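Long-range contact in beta-lactamase (Burkholderia cenocepacia, PDB 5E2G), which probably hydrolyses beta-lactams to substituted beta-amino acids as a class C beta-lactamase, and may also act as a D-alanine carboxypeptidase: residues T224-L229 with V335-G340. Residues are numbered along the deposited sequence; the frame is centred on the assembly and turned at random.
Sequences TTAADL and VMLANG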
loop_
_atom_site.group_PDB
_atom_site.type_symbol
_atom_site.label_atom_id
_atom_site.label_comp_id
_atom_site.label_asym_id
_atom_site.label_seq_id
_atom_site.Cartn_x
_atom_site.Cartn_y
_atom_site.Cartn_z
ATOM N N THR A 224 5.853 4.292 -9.061
ATOM C CA THR A 224 6.418 3.012 -9.477
ATOM C C THR A 224 5.758 2.553 -10.771
ATOM O O THR A 224 4.797 3.157 -11.254
ATOM C CB THR A 224 6.270 1.953 -8.368
ATOM O OG1 THR A 224 6.893 0.724 -8.771
ATOM C CG2 THR A 224 4.804 1.695 -8.056
ATOM N N THR A 225 6.306 1.479 -11.336
ATOM C CA THR A 225 5.769 0.831 -12.523
ATOM C C THR A 225 4.955 -0.395 -12.133
ATOM O O THR A 225 5.043 -0.899 -11.010
ATOM C CB THR A 225 6.880 0.395 -13.481
ATOM O OG1 THR A 225 7.650 -0.641 -12.867
ATOM C CG2 THR A 225 7.780 1.550 -13.818
ATOM N N ALA A 226 4.174 -0.891 -13.097
ATOM C CA ALA A 226 3.407 -2.103 -12.850
ATOM C C ALA A 226 4.331 -3.282 -12.619
ATOM O O ALA A 226 4.072 -4.120 -11.747
ATOM C CB ALA A 226 2.458 -2.387 -14.010
ATOM N N ALA A 227 5.424 -3.357 -13.382
ATOM C CA ALA A 227 6.368 -4.454 -13.208
ATOM C C ALA A 227 6.926 -4.480 -11.788
ATOM O O ALA A 227 6.965 -5.533 -11.146
ATOM C CB ALA A 227 7.496 -4.342 -14.234
ATOM N N ASP A 228 7.351 -3.325 -11.275
ATOM C CA ASP A 228 7.981 -3.297 -9.957
ATOM C C ASP A 228 6.989 -3.658 -8.861
ATOM O O ASP A 228 7.312 -4.438 -7.954
ATOM C CB ASP A 228 8.588 -1.923 -9.687
ATOM C CG ASP A 228 10.001 -1.783 -10.238
ATOM O OD1 ASP A 228 10.430 -2.614 -11.066
ATOM O OD2 ASP A 228 10.683 -0.823 -9.841
ATOM N N LEU A 229 5.780 -3.097 -8.918
ATOM C CA LEU A 229 4.763 -3.459 -7.936
ATOM C C LEU A 229 4.423 -4.941 -8.033
ATOM O O LEU A 229 4.207 -5.611 -7.017
ATOM C CB LEU A 229 3.515 -2.600 -8.135
ATOM C CG LEU A 229 2.635 -2.408 -6.905
ATOM C CD1 LEU A 229 3.507 -2.066 -5.712
ATOM C CD2 LEU A 229 1.623 -1.311 -7.146
ATOM N N VAL A 335 -2.046 -6.441 -10.040
ATOM C CA VAL A 335 -1.708 -5.053 -9.756
ATOM C C VAL A 335 -2.450 -4.187 -10.767
ATOM O O VAL A 335 -2.383 -4.450 -11.971
ATOM C CB VAL A 335 -0.184 -4.824 -9.841
ATOM C CG1 VAL A 335 0.150 -3.356 -9.833
ATOM C CG2 VAL A 335 0.508 -5.547 -8.708
HETATM N N MSE A 336 -3.173 -3.182 -10.291
HETATM C CA MSE A 336 -3.884 -2.294 -11.197
HETATM C C MSE A 336 -3.494 -0.851 -10.955
HETATM O O MSE A 336 -3.704 -0.332 -9.869
HETATM C CB MSE A 336 -5.392 -2.449 -11.039
HETATM C CG MSE A 336 -5.903 -3.860 -11.260
HETATM SE SE MSE A 336 -7.788 -4.087 -10.740
HETATM C CE MSE A 336 -8.530 -2.518 -11.622
ATOM N N LEU A 337 -2.935 -0.195 -11.965
ATOM C CA LEU A 337 -2.514 1.194 -11.854
ATOM C C LEU A 337 -3.221 2.001 -12.925
ATOM O O LEU A 337 -3.196 1.628 -14.097
ATOM C CB LEU A 337 -0.998 1.346 -12.006
ATOM C CG LEU A 337 -0.112 0.305 -11.330
ATOM C CD1 LEU A 337 1.337 0.622 -11.590
ATOM C CD2 LEU A 337 -0.372 0.282 -9.863
ATOM N N ALA A 338 -3.843 3.104 -12.524
ATOM C CA ALA A 338 -4.582 3.947 -13.448
ATOM C C ALA A 338 -4.276 5.401 -13.140
ATOM O O ALA A 338 -4.222 5.794 -11.973
ATOM C CB ALA A 338 -6.089 3.692 -13.354
ATOM N N ASN A 339 -4.067 6.198 -14.189
ATOM C CA ASN A 339 -3.861 7.631 -13.986
ATOM C C ASN A 339 -5.168 8.403 -14.061
ATOM O O ASN A 339 -5.251 9.477 -14.657
ATOM C CB ASN A 339 -2.828 8.176 -14.973
ATOM C CG ASN A 339 -3.280 8.093 -16.405
ATOM O OD1 ASN A 339 -4.197 7.343 -16.731
ATOM N ND2 ASN A 339 -2.635 8.861 -17.280
ATOM N N GLY A 340 -6.212 7.858 -13.444
ATOM C CA GLY A 340 -7.478 8.541 -13.284
ATOM C C GLY A 340 -8.180 7.957 -12.080
ATOM O O GLY A 340 -7.673 7.052 -11.419
#
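Leu229 reaches from the first turn of helix 226-235 to the large antiparallel sheet, its CD2 methyl resting 3.7 Å from Val335 CG1 and 3.7 Å from Leu337 CD2. One methyl thus touches both residues that 335-340 turns toward the helix; alternation sends Met336, a selenomethionine here, to the other face. Leu229 CG, roughly anti to the backbone N (chi1 -155°), carries CD2 to the strand. The short, branched valine presents its second methyl, CG2, to the backbone carbonyl of Leu229. The longer Leu337 lays CD1 against the helix start, 3.6 Å from Ala226 N and 3.8 Å from Thr225 C; the small alanine lets this methyl come close to the backbone.

The Thr225 side chain, turned away from the strand, caps the helix: OG1 accepts from Asp228 N at 3.1 Å (163°), and with the backbone bond Leu229 N to Thr225 O this helps to hold the first turn. Asp228 OD2 in turn binds His184 N and Thr185 OG1. Strand 332-338 lies between strands 25-32 and 321-327 in this serine beta-lactamase/penicillin-binding-protein type of fold, and Leu229 also touches Val324. No hydrogen bond joins the two segments, so this buried helix-on-sheet contact depends on methyl packing, with the cap and the Asp228 bonds probably helping to position the helix start.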